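Local coordinates for protein isomerase/lactonizing enzyme (Agrobacterium tumefaciens, PDB 1RVK) that is of unknown function but, as a magnesium-binding member of the enolase superfamily, probably catalyses an isomerisation, lactonisation or related reaction of a carboxylate substrate, at residues R202-A207 with C325-R330; T159-K162 with G167-L170; C306-N311 with H317-T322; R221-L226 with L250-V255; D277-G282 with M296-A301. All blocks are in the same frame, centred on the assembly; numbering follows the deposited sequence.

Interaction 1: R202-A207 with C325-R330; sequences RLMIDA and CRWYER. With MG (magnesium ion), chain B.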
# COMPACT_ATOMS: atom_id res chain seq x y z
N ARG A 202 9.96 -11.10 13.41
CA ARG A 202 8.61 -10.62 13.66
C ARG A 202 7.66 -11.15 12.59
O ARG A 202 7.96 -11.09 11.40
CB ARG A 202 8.59 -9.09 13.72
CG ARG A 202 9.22 -8.54 15.01
CD ARG A 202 9.38 -7.03 14.98
NE ARG A 202 9.96 -6.52 16.23
CZ ARG A 202 9.27 -6.33 17.35
NH1 ARG A 202 7.97 -6.59 17.39
NH2 ARG A 202 9.88 -5.86 18.43
N LEU A 203 6.51 -11.66 13.03
CA LEU A 203 5.53 -12.25 12.11
C LEU A 203 4.14 -11.65 12.23
O LEU A 203 3.68 -11.33 13.32
CB LEU A 203 5.43 -13.75 12.35
CG LEU A 203 6.71 -14.56 12.14
CD1 LEU A 203 6.46 -16.04 12.45
CD2 LEU A 203 7.17 -14.40 10.70
N MSE A 204 3.48 -11.52 11.08
CA MSE A 204 2.13 -10.98 11.05
C MSE A 204 1.28 -11.71 10.03
O MSE A 204 1.80 -12.38 9.14
CB MSE A 204 2.19 -9.48 10.76
CG MSE A 204 2.91 -8.74 11.88
SE MSE A 204 4.75 -8.41 11.44
CE MSE A 204 4.16 -6.98 10.35
N ILE A 205 -0.03 -11.59 10.18
CA ILE A 205 -0.95 -12.28 9.28
C ILE A 205 -2.10 -11.38 8.83
O ILE A 205 -2.71 -10.69 9.64
CB ILE A 205 -1.54 -13.55 9.96
CG1 ILE A 205 -2.64 -14.17 9.08
CG2 ILE A 205 -2.09 -13.21 11.33
CD1 ILE A 205 -2.14 -14.84 7.84
N ASP A 206 -2.35 -11.41 7.53
CA ASP A 206 -3.42 -10.65 6.90
C ASP A 206 -4.23 -11.74 6.19
O ASP A 206 -3.97 -12.05 5.03
CB ASP A 206 -2.83 -9.65 5.91
CG ASP A 206 -3.86 -8.72 5.32
OD1 ASP A 206 -3.46 -7.86 4.52
OD2 ASP A 206 -5.07 -8.83 5.63
N ALA A 207 -5.18 -12.32 6.90
CA ALA A 207 -5.99 -13.41 6.37
C ALA A 207 -7.23 -12.94 5.62
O ALA A 207 -7.45 -11.75 5.45
CB ALA A 207 -6.38 -14.35 7.49
N CYS A 325 5.62 4.53 12.91
CA CYS A 325 5.33 3.48 11.95
C CYS A 325 6.53 2.56 12.01
O CYS A 325 7.65 2.99 11.74
CB CYS A 325 5.18 4.07 10.54
SG CYS A 325 4.88 2.85 9.26
N ARG A 326 6.31 1.30 12.37
CA ARG A 326 7.42 0.36 12.49
C ARG A 326 8.04 -0.07 11.16
O ARG A 326 9.26 -0.26 11.08
CB ARG A 326 6.96 -0.88 13.27
CG ARG A 326 8.08 -1.84 13.63
CD ARG A 326 7.53 -3.11 14.30
NE ARG A 326 7.05 -2.88 15.66
CZ ARG A 326 7.84 -2.84 16.73
NH1 ARG A 326 7.32 -2.63 17.93
NH2 ARG A 326 9.15 -3.00 16.60
N TRP A 327 7.23 -0.19 10.11
CA TRP A 327 7.75 -0.66 8.83
C TRP A 327 7.28 0.00 7.56
O TRP A 327 6.35 0.80 7.53
CB TRP A 327 7.38 -2.13 8.61
CG TRP A 327 7.38 -3.05 9.78
CD1 TRP A 327 6.34 -3.27 10.65
CD2 TRP A 327 8.39 -3.99 10.11
NE1 TRP A 327 6.66 -4.30 11.50
CE2 TRP A 327 7.91 -4.76 11.19
CE3 TRP A 327 9.67 -4.26 9.60
CZ2 TRP A 327 8.66 -5.79 11.77
CZ3 TRP A 327 10.42 -5.28 10.17
CH2 TRP A 327 9.91 -6.04 11.24
N TYR A 328 7.96 -0.41 6.49
CA TYR A 328 7.61 -0.04 5.12
C TYR A 328 7.21 -1.42 4.63
O TYR A 328 7.90 -2.41 4.92
CB TYR A 328 8.82 0.46 4.33
CG TYR A 328 8.61 0.38 2.83
CD1 TYR A 328 9.29 -0.58 2.06
CD2 TYR A 328 7.76 1.26 2.17
CE1 TYR A 328 9.13 -0.64 0.68
CE2 TYR A 328 7.58 1.20 0.78
CZ TYR A 328 8.27 0.25 0.04
OH TYR A 328 8.14 0.20 -1.33
N GLU A 329 6.09 -1.51 3.93
CA GLU A 329 5.61 -2.80 3.42
C GLU A 329 6.20 -3.07 2.05
O GLU A 329 5.86 -2.40 1.08
CB GLU A 329 4.08 -2.79 3.34
CG GLU A 329 3.49 -4.11 2.91
CD GLU A 329 1.98 -4.17 3.07
OE1 GLU A 329 1.42 -5.25 2.83
OE2 GLU A 329 1.37 -3.14 3.44
N ARG A 330 7.10 -4.05 1.98
CA ARG A 330 7.76 -4.39 0.72
C ARG A 330 7.16 -5.66 0.12
O ARG A 330 7.31 -6.75 0.67
CB ARG A 330 9.26 -4.57 0.95
CG ARG A 330 10.14 -4.35 -0.28
CD ARG A 330 11.60 -4.13 0.13
NE ARG A 330 12.44 -3.69 -0.98
CZ ARG A 330 13.16 -4.50 -1.75
NH1 ARG A 330 13.16 -5.81 -1.54
NH2 ARG A 330 13.88 -4.00 -2.75
MG MG B . -3.74 -5.80 4.22
O HOH W 1 -5.79 -6.15 5.03
O HOH W 2 -1.65 -5.90 3.29
O HOH W 3 -4.51 -5.93 2.07
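Arg202 passes obliquely by the benzene end of the Trp327 indole and ends on the guanidinium of Arg326. Arg202 CB lies 3.8 Å from Trp327 CZ2. The chain is extended from CG to NE, and Arg202 CD comes closer, 3.5 Å from Trp327 CZ2. This approach is neither over the ring face nor at its edge. Beyond CD, NE and CZ come under the other arginine, with Arg202 CZ 3.4 Å from Arg326 NH2. The two guanidinium groups are stacked, their planes 20° apart. The like charges are probably eased by Asp229, which forms a salt bridge with Arg202 NH1. Arg326 also covers Trp327, its CG lying over one face of the ring. Strand 202-206 here meets the loop that leads into strand 328-333; both strands belong to the enolase-type barrel, a variant of the TIM barrel, with strands 130-137 and 167-171 between them. Met204, a selenomethionine, adds a Met-aromatic contact. Its chain bends at chi2 and chi3 and brings Met204 CE 3.8 Å from Trp327 NE1, while SE stands obliquely to the five-membered ring. Further along the strand, Asp206 OD1 binds the magnesium ion at 2.1 Å; Glu232 and Glu258 are the other protein ligands. Asp206 OD2 accepts a hydrogen bond from one metal-bound water. A second metal-bound water donates to Glu329 OE1 at 3.2 Å. Glu329 OE1 also forms a salt bridge with Lys169.

Interaction 2: T159-K162 with G167-L170; sequences TLVK and GIKL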
# COMPACT_ATOMS: atom_id res chain seq x y z
N THR A 159 13.70 -18.16 2.92
CA THR A 159 14.36 -17.42 1.85
C THR A 159 14.34 -15.92 2.14
O THR A 159 15.33 -15.22 1.88
CB THR A 159 13.67 -17.70 0.50
OG1 THR A 159 13.84 -19.08 0.16
CG2 THR A 159 14.25 -16.83 -0.60
N LEU A 160 13.24 -15.42 2.67
CA LEU A 160 13.13 -13.99 2.98
C LEU A 160 14.04 -13.58 4.14
O LEU A 160 14.59 -12.48 4.14
CB LEU A 160 11.68 -13.63 3.30
CG LEU A 160 10.68 -13.85 2.16
CD1 LEU A 160 9.28 -13.50 2.64
CD2 LEU A 160 11.06 -12.99 0.94
N VAL A 161 14.22 -14.46 5.12
CA VAL A 161 15.09 -14.16 6.24
C VAL A 161 16.52 -14.07 5.72
O VAL A 161 17.28 -13.19 6.12
CB VAL A 161 14.99 -15.25 7.34
CG1 VAL A 161 16.08 -15.04 8.39
CG2 VAL A 161 13.62 -15.18 8.01
N LYS A 162 16.87 -14.98 4.82
CA LYS A 162 18.20 -14.98 4.23
C LYS A 162 18.45 -13.66 3.49
O LYS A 162 19.56 -13.12 3.53
CB LYS A 162 18.34 -16.16 3.26
CG LYS A 162 19.72 -16.30 2.63
CD LYS A 162 19.78 -17.51 1.70
CE LYS A 162 21.16 -17.66 1.07
NZ LYS A 162 21.53 -16.47 0.25
N GLY A 167 11.14 -8.84 9.36
CA GLY A 167 9.74 -9.08 9.62
C GLY A 167 9.12 -9.72 8.39
O GLY A 167 9.60 -9.50 7.28
N ILE A 168 8.07 -10.51 8.58
CA ILE A 168 7.41 -11.20 7.48
C ILE A 168 5.91 -11.23 7.71
O ILE A 168 5.46 -11.58 8.81
CB ILE A 168 7.89 -12.66 7.36
CG1 ILE A 168 9.39 -12.69 7.07
CG2 ILE A 168 7.12 -13.39 6.25
CD1 ILE A 168 10.00 -14.08 7.16
N LYS A 169 5.12 -10.86 6.70
CA LYS A 169 3.67 -10.90 6.84
C LYS A 169 3.07 -11.87 5.84
O LYS A 169 3.37 -11.82 4.65
CB LYS A 169 3.04 -9.52 6.63
CG LYS A 169 1.54 -9.51 6.96
CD LYS A 169 0.93 -8.12 6.94
CE LYS A 169 0.67 -7.62 5.53
NZ LYS A 169 0.17 -6.21 5.53
N LEU A 170 2.22 -12.76 6.33
CA LEU A 170 1.58 -13.72 5.44
C LEU A 170 0.19 -13.25 5.04
O LEU A 170 -0.54 -12.71 5.86
CB LEU A 170 1.40 -15.08 6.11
CG LEU A 170 2.54 -15.91 6.68
CD1 LEU A 170 1.98 -17.27 7.07
CD2 LEU A 170 3.65 -16.09 5.66
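Ile168 reaches from its strand to the helix with both branches, CD1 toward Val161 and CG2 toward Leu160. The closer touch is Ile168 CD1 to Val161 CG2, at 3.9 Å. Here the two side chains cross at about a right angle, methyl against methyl. The second touch, Ile168 CG2 to Leu160 CD1, is looser at 4.2 Å. The first torsion of Ile168 explains the split. CG1 stands anti to the carbonyl carbon (chi1 -62°) and carries CD1 to Val161, while CG2 stands anti to the backbone N and faces Leu160. One isoleucine thus meets two consecutive residues of a helical turn. The segments belong to a beta-alpha-beta unit of the barrel, in which strand 130-137, helix 150-163 and strand 167-171 follow one another and the two strands pair in parallel. Ile137 of the first strand touches both Leu160 and Ile168, and Ile201 packs on Val161 and Ile168. On the helix, Val161 also touches Val197 of helix 183-197. Lys169, the next residue on the strand, points away from helix 150-163. Its NZ forms a salt bridge with the magnesium ligand Glu232 and a hydrogen bond with Tyr134 OH.

Interaction 3: C306-N311 with H317-T322; sequences CEVHGN and HVVAAT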
# COMPACT_ATOMS: atom_id res chain seq x y z
N CYS A 306 0.90 3.85 13.32
CA CYS A 306 0.00 3.78 12.18
C CYS A 306 0.83 3.16 11.06
O CYS A 306 1.70 3.81 10.50
CB CYS A 306 -0.48 5.17 11.78
SG CYS A 306 -1.79 5.15 10.53
N GLU A 307 0.55 1.89 10.77
CA GLU A 307 1.29 1.17 9.74
C GLU A 307 0.76 1.48 8.35
O GLU A 307 -0.45 1.42 8.09
CB GLU A 307 1.22 -0.33 10.04
CG GLU A 307 1.81 -0.71 11.42
CD GLU A 307 3.29 -0.37 11.55
OE1 GLU A 307 4.03 -0.59 10.57
OE2 GLU A 307 3.71 0.10 12.63
N VAL A 308 1.67 1.83 7.45
CA VAL A 308 1.32 2.23 6.09
C VAL A 308 1.20 1.07 5.12
O VAL A 308 2.16 0.33 4.90
CB VAL A 308 2.33 3.26 5.55
CG1 VAL A 308 1.90 3.74 4.17
CG2 VAL A 308 2.45 4.43 6.52
N HIS A 309 0.02 0.94 4.54
CA HIS A 309 -0.27 -0.12 3.58
C HIS A 309 0.23 0.19 2.18
O HIS A 309 -0.06 1.25 1.63
CB HIS A 309 -1.77 -0.38 3.49
CG HIS A 309 -2.18 -1.20 2.30
ND1 HIS A 309 -3.07 -0.75 1.36
CD2 HIS A 309 -1.78 -2.44 1.90
CE1 HIS A 309 -3.21 -1.67 0.41
NE2 HIS A 309 -2.44 -2.70 0.72
N GLY A 310 0.97 -0.76 1.60
CA GLY A 310 1.43 -0.59 0.24
C GLY A 310 2.87 -0.19 0.03
O GLY A 310 3.47 0.52 0.83
N ASN A 311 3.43 -0.67 -1.08
CA ASN A 311 4.80 -0.36 -1.45
C ASN A 311 4.80 0.85 -2.39
O ASN A 311 3.79 1.54 -2.52
CB ASN A 311 5.44 -1.57 -2.14
CG ASN A 311 4.85 -1.84 -3.51
OD1 ASN A 311 3.67 -1.58 -3.75
ND2 ASN A 311 5.66 -2.36 -4.42
N HIS A 317 7.76 7.48 1.16
CA HIS A 317 8.01 8.84 1.61
C HIS A 317 7.21 9.19 2.87
O HIS A 317 7.69 9.93 3.72
CB HIS A 317 7.74 9.83 0.48
CG HIS A 317 8.86 9.92 -0.51
ND1 HIS A 317 9.87 10.85 -0.39
CD2 HIS A 317 9.16 9.16 -1.59
CE1 HIS A 317 10.76 10.65 -1.36
NE2 HIS A 317 10.35 9.63 -2.09
N VAL A 318 6.00 8.65 2.98
CA VAL A 318 5.19 8.91 4.17
C VAL A 318 5.89 8.26 5.36
O VAL A 318 6.02 8.86 6.43
CB VAL A 318 3.76 8.33 4.02
CG1 VAL A 318 3.01 8.45 5.35
CG2 VAL A 318 3.01 9.09 2.94
N VAL A 319 6.36 7.03 5.17
CA VAL A 319 7.05 6.32 6.24
C VAL A 319 8.34 7.03 6.67
O VAL A 319 8.66 7.10 7.85
CB VAL A 319 7.38 4.87 5.81
CG1 VAL A 319 8.26 4.18 6.86
CG2 VAL A 319 6.08 4.08 5.62
N ALA A 320 9.08 7.55 5.70
CA ALA A 320 10.34 8.24 5.99
C ALA A 320 10.14 9.57 6.69
O ALA A 320 11.02 10.06 7.41
CB ALA A 320 11.13 8.44 4.70
N ALA A 321 8.97 10.17 6.50
CA ALA A 321 8.67 11.47 7.10
C ALA A 321 8.06 11.37 8.49
O ALA A 321 7.88 12.39 9.16
CB ALA A 321 7.73 12.25 6.18
N THR A 322 7.74 10.16 8.94
CA THR A 322 7.12 9.99 10.25
C THR A 322 7.85 9.01 11.16
O THR A 322 8.64 8.18 10.70
CB THR A 322 5.66 9.54 10.10
OG1 THR A 322 5.60 8.32 9.35
CG2 THR A 322 4.86 10.61 9.36
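No flat group takes part where Val308 meets Val318 and Val319; the planar groups of both segments are engaged elsewhere. Both oxygens of the Glu307 carboxylate accept backbone N-H groups, OE1 from Trp327 and OE2 from Arg326. The imidazoles are bonded too, His309 ND1 with Asp285 and His317 ND1 with the backbone N of Tyr121. The contact itself is branched aliphatic packing. Val308 CG2 lies 3.8 Å from Val319 CG2 and 4.2 Å from Val318 CG1, touching neighbouring residues of the helix with one methyl. Val319 CG2 answers with two touches, for it also lies 3.8 Å from Val308 CB. Val308 and Val319 lie alongside each other, pointing opposite ways. In Val308, CG2 sits anti to the carbonyl carbon, and this turns it to the helix. Near the end of the helix Thr322 OG1 donates to Val318 O at 3.0 Å. The donor is tilted 30° from the carbonyl plane, and the C=O...donor angle is 138°. This bond ties Thr322 back to the turn before it. Leu293 of helix 289-301 also packs on Val318. The arrangement is that of a barrel strand and the helix that follows it, with a buried valine of strand 306-308 set against helix 313-321 in the TIM-like barrel of an enolase-superfamily protein.

Interaction 4: R221-L226 with L250-V255; sequences RGLEKL and LDIPVV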
# COMPACT_ATOMS: atom_id res chain seq x y z
N ARG A 221 -7.07 -16.57 18.31
CA ARG A 221 -6.69 -17.39 19.45
C ARG A 221 -5.54 -18.33 19.10
O ARG A 221 -4.66 -18.58 19.92
CB ARG A 221 -7.89 -18.21 19.93
CG ARG A 221 -8.94 -17.38 20.65
CD ARG A 221 -10.04 -18.26 21.23
NE ARG A 221 -10.88 -17.52 22.17
CZ ARG A 221 -10.46 -17.02 23.32
NH1 ARG A 221 -9.19 -17.18 23.69
NH2 ARG A 221 -11.29 -16.35 24.11
N GLY A 222 -5.56 -18.85 17.88
CA GLY A 222 -4.51 -19.75 17.44
C GLY A 222 -3.19 -19.02 17.28
O GLY A 222 -2.12 -19.60 17.47
N LEU A 223 -3.26 -17.74 16.93
CA LEU A 223 -2.07 -16.93 16.73
C LEU A 223 -1.33 -16.67 18.04
O LEU A 223 -0.12 -16.47 18.05
CB LEU A 223 -2.44 -15.59 16.09
CG LEU A 223 -2.58 -15.51 14.57
CD1 LEU A 223 -3.27 -16.74 14.03
CD2 LEU A 223 -3.35 -14.25 14.21
N GLU A 224 -2.07 -16.68 19.15
CA GLU A 224 -1.50 -16.43 20.47
C GLU A 224 -0.27 -17.28 20.78
O GLU A 224 0.77 -16.76 21.17
CB GLU A 224 -2.55 -16.65 21.55
CG GLU A 224 -2.93 -15.40 22.33
CD GLU A 224 -1.77 -14.85 23.15
OE1 GLU A 224 -0.70 -14.56 22.57
OE2 GLU A 224 -1.93 -14.70 24.39
N LYS A 225 -0.39 -18.59 20.59
CA LYS A 225 0.72 -19.49 20.87
C LYS A 225 1.90 -19.35 19.92
O LYS A 225 2.98 -19.89 20.17
CB LYS A 225 0.24 -20.95 20.88
CG LYS A 225 -0.66 -21.33 19.72
CD LYS A 225 -2.11 -20.96 19.99
CE LYS A 225 -2.70 -21.82 21.11
NZ LYS A 225 -4.16 -21.55 21.32
N LEU A 226 1.71 -18.61 18.83
CA LEU A 226 2.78 -18.41 17.85
C LEU A 226 3.52 -17.08 18.00
O LEU A 226 4.47 -16.81 17.28
CB LEU A 226 2.24 -18.53 16.42
CG LEU A 226 1.76 -19.91 15.97
CD1 LEU A 226 2.89 -20.92 16.13
CD2 LEU A 226 0.56 -20.34 16.77
N LEU A 250 -9.20 -10.57 21.96
CA LEU A 250 -7.91 -11.13 21.57
C LEU A 250 -6.76 -10.46 22.31
O LEU A 250 -6.86 -9.30 22.68
CB LEU A 250 -7.66 -10.95 20.07
CG LEU A 250 -8.49 -11.72 19.05
CD1 LEU A 250 -7.90 -11.51 17.66
CD2 LEU A 250 -8.48 -13.21 19.39
N ASP A 251 -5.68 -11.20 22.52
CA ASP A 251 -4.50 -10.65 23.17
C ASP A 251 -3.61 -10.03 22.10
O ASP A 251 -3.01 -8.98 22.30
CB ASP A 251 -3.73 -11.75 23.92
CG ASP A 251 -4.35 -12.08 25.27
OD1 ASP A 251 -3.88 -13.04 25.92
OD2 ASP A 251 -5.31 -11.39 25.68
N ILE A 252 -3.54 -10.69 20.94
CA ILE A 252 -2.72 -10.20 19.83
C ILE A 252 -3.25 -8.87 19.30
O ILE A 252 -4.47 -8.68 19.18
CB ILE A 252 -2.68 -11.24 18.66
CG1 ILE A 252 -1.76 -10.73 17.55
CG2 ILE A 252 -4.08 -11.48 18.11
CD1 ILE A 252 -1.49 -11.76 16.45
N PRO A 253 -2.35 -7.93 19.01
CA PRO A 253 -2.78 -6.62 18.50
C PRO A 253 -3.53 -6.72 17.18
O PRO A 253 -3.17 -7.50 16.29
CB PRO A 253 -1.46 -5.86 18.36
CG PRO A 253 -0.63 -6.44 19.47
CD PRO A 253 -0.91 -7.92 19.34
N VAL A 254 -4.58 -5.92 17.06
CA VAL A 254 -5.38 -5.85 15.85
C VAL A 254 -5.00 -4.55 15.16
O VAL A 254 -5.01 -3.49 15.80
CB VAL A 254 -6.90 -5.82 16.17
CG1 VAL A 254 -7.70 -5.54 14.91
CG2 VAL A 254 -7.32 -7.15 16.78
N VAL A 255 -4.65 -4.61 13.88
CA VAL A 255 -4.26 -3.42 13.14
C VAL A 255 -5.31 -3.13 12.07
O VAL A 255 -5.77 -4.04 11.39
CB VAL A 255 -2.89 -3.59 12.45
CG1 VAL A 255 -2.49 -2.30 11.75
CG2 VAL A 255 -1.85 -3.97 13.48
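The two backbones come near each other at two points, with Arg221 CA 6.7 Å from Leu250 CA and Glu224 CA 6.4 Å from Ile252 CA. Leu250 follows directly on a helix, so the second segment here is a connection leading into a strand. The CD2 methyl of Leu250 rests against the helix backbone, 3.8 Å from Arg221 N. The inner part of the contact is apolar. Ile252 CD1 reaches Leu223 CD2 at 3.8 Å and also lies near Leu223 CB, and the two side chains meet at a slant. Ile252 is extended, with CG1 anti to the backbone N (chi1 -177°), which sends CD1 out to the helix. The outer part is acidic. Glu224 OE2 stands 3.0 Å from Asp251 OD1, and both are acceptors. Their carboxylate planes are 73° apart. Two full negative charges so close should repel, so one of them may be protonated. An unusual chi1 (-115°) and a bend at chi2 bring the Glu224 carboxylate to Asp251, and Glu224 CD comes 3.7 Å from Asp251 CB. This acidic pair is exposed, whereas Leu223, Leu250 and Ile252 are buried. Strand 230-232 adjoins them; its Ile231 touches Leu223 and Ile252 alike. Further on, Val254 packs on Tyr243 and Leu246 of helix 240-249. Helix 213-224 and the connection between helix 240-249 and strand 254-256 are thus joined beside strand 230-232.

Interaction 5: D277-G282 with M296-A301; sequences DILRTG and MHLAEA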
# COMPACT_ATOMS: atom_id res chain seq x y z
N ASP A 277 -5.75 -1.73 17.92
CA ASP A 277 -4.63 -1.47 18.83
C ASP A 277 -3.54 -0.71 18.08
O ASP A 277 -2.72 -0.02 18.69
CB ASP A 277 -4.07 -2.78 19.36
CG ASP A 277 -5.13 -3.63 20.03
OD1 ASP A 277 -5.63 -3.23 21.10
OD2 ASP A 277 -5.48 -4.69 19.47
N ILE A 278 -3.53 -0.87 16.76
CA ILE A 278 -2.56 -0.21 15.88
C ILE A 278 -3.40 0.30 14.72
O ILE A 278 -4.22 -0.43 14.17
CB ILE A 278 -1.52 -1.21 15.33
CG1 ILE A 278 -0.78 -1.90 16.47
CG2 ILE A 278 -0.54 -0.49 14.42
CD1 ILE A 278 0.08 -3.07 16.02
N LEU A 279 -3.20 1.56 14.33
CA LEU A 279 -3.97 2.13 13.23
C LEU A 279 -3.33 1.75 11.90
O LEU A 279 -2.18 1.32 11.84
CB LEU A 279 -4.02 3.65 13.36
CG LEU A 279 -5.09 4.40 12.56
CD1 LEU A 279 -6.48 3.98 13.07
CD2 LEU A 279 -4.90 5.91 12.72
N ARG A 280 -4.09 1.90 10.82
CA ARG A 280 -3.56 1.60 9.49
C ARG A 280 -4.02 2.67 8.53
O ARG A 280 -5.11 3.23 8.67
CB ARG A 280 -4.02 0.22 9.01
CG ARG A 280 -3.30 -0.28 7.74
CD ARG A 280 -3.30 -1.81 7.73
NE ARG A 280 -2.66 -2.44 6.58
CZ ARG A 280 -1.36 -2.41 6.29
NH1 ARG A 280 -0.90 -3.05 5.22
NH2 ARG A 280 -0.52 -1.72 7.05
N THR A 281 -3.17 2.98 7.56
CA THR A 281 -3.49 3.97 6.55
C THR A 281 -2.74 3.53 5.30
O THR A 281 -2.07 2.49 5.31
CB THR A 281 -3.02 5.38 6.95
OG1 THR A 281 -3.56 6.35 6.04
CG2 THR A 281 -1.50 5.48 6.94
N GLY A 282 -2.85 4.32 4.24
CA GLY A 282 -2.17 4.00 3.01
C GLY A 282 -2.50 5.10 2.04
O GLY A 282 -3.63 5.59 2.03
N MSE A 296 -1.28 9.80 10.09
CA MSE A 296 -0.08 9.49 10.88
C MSE A 296 -0.04 10.39 12.12
O MSE A 296 0.27 9.93 13.22
CB MSE A 296 1.20 9.72 10.07
CG MSE A 296 1.38 8.82 8.85
SE MSE A 296 1.48 6.94 9.29
CE MSE A 296 2.96 6.99 10.55
N HIS A 297 -0.36 11.66 11.93
CA HIS A 297 -0.35 12.62 13.04
C HIS A 297 -1.47 12.32 14.03
O HIS A 297 -1.29 12.44 15.24
CB HIS A 297 -0.50 14.04 12.47
CG HIS A 297 0.62 14.43 11.56
ND1 HIS A 297 0.54 15.49 10.68
CD2 HIS A 297 1.86 13.91 11.40
CE1 HIS A 297 1.68 15.60 10.02
NE2 HIS A 297 2.50 14.65 10.43
N LEU A 298 -2.62 11.92 13.50
CA LEU A 298 -3.76 11.56 14.33
C LEU A 298 -3.35 10.44 15.28
O LEU A 298 -3.54 10.52 16.49
CB LEU A 298 -4.91 11.09 13.43
CG LEU A 298 -6.05 10.29 14.08
CD1 LEU A 298 -6.82 11.17 15.06
CD2 LEU A 298 -6.97 9.76 12.99
N ALA A 299 -2.77 9.38 14.72
CA ALA A 299 -2.33 8.25 15.52
C ALA A 299 -1.29 8.66 16.56
O ALA A 299 -1.39 8.29 17.73
CB ALA A 299 -1.75 7.15 14.62
N GLU A 300 -0.31 9.44 16.13
CA GLU A 300 0.74 9.88 17.04
C GLU A 300 0.20 10.64 18.24
O GLU A 300 0.69 10.48 19.35
CB GLU A 300 1.76 10.76 16.30
CG GLU A 300 2.91 11.20 17.19
CD GLU A 300 3.74 12.30 16.57
OE1 GLU A 300 4.62 12.84 17.27
OE2 GLU A 300 3.52 12.62 15.39
N ALA A 301 -0.82 11.48 18.02
CA ALA A 301 -1.40 12.24 19.12
C ALA A 301 -2.00 11.32 20.19
O ALA A 301 -2.09 11.70 21.36
CB ALA A 301 -2.47 13.21 18.60
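Leu279 and Thr281 face helix 296-301 from the strand and meet Leu298, Ala299 and Met296. Strand 278-281 and the helix run nearly antiparallel, at 173° with their axes 9.3 Å apart. Leu279 holds CG anti to the backbone N (chi1 -162°). This places Leu279 CD2 against the helix, 3.9 Å from Ala299 CB. Leu279 CD2 also lies 4.4 Å from Leu298 CD2, so one branch of Leu279 serves two consecutive helix residues. Ala299 is short and allows the strand residue to come near the helix backbone, with Leu279 CA and Ala299 CA 6.7 Å apart. Met296, a selenomethionine, starts out in the other direction, its CB directed away from the strand. Its chain then bends at both chi2 and chi3 and comes back. Met296 SE thereby reaches Thr281 CG2 at 4.1 Å, and the two side chains cross at about a right angle. In Thr281 the hydroxyl stands anti to the backbone N, leaving the methyl to face the selenium. The hydroxyl, OG1, is hydrogen-bonded to Thr295 OG1, just before the helix segment. Cys306 of strand 306-308 packs on Thr281, Met296 and Ala299. Between the two segments the chemistry is therefore wholly apolar, methyl groups and one polarisable selenium held by dispersion and burial, while the polar end of Thr281 is hydrogen-bonded to Thr295.

All five contacts belong to the enolase-type barrel. Interactions 2, 3 and 5 set helices against its strands by apolar packing and are buried; interaction 4 sets a helix against the connection before a strand. Interaction 1 instead joins a strand to the loop that enters another. Interaction 4 reaches the surface, where two acids meet, and interaction 1 ranges from a partly exposed arginine stack to the metal. Neighbouring strands couple them: 167-171 with 202-206 for interactions 2 and 1, 254-256 with 278-281 for 4 and 5, and 278-281 with 306-308 for 5 and 3. Lys169, Arg280 and Glu329 link interactions 2, 5 and 1 inside the barrel, where charge replaces the aliphatic packing found beneath the helices.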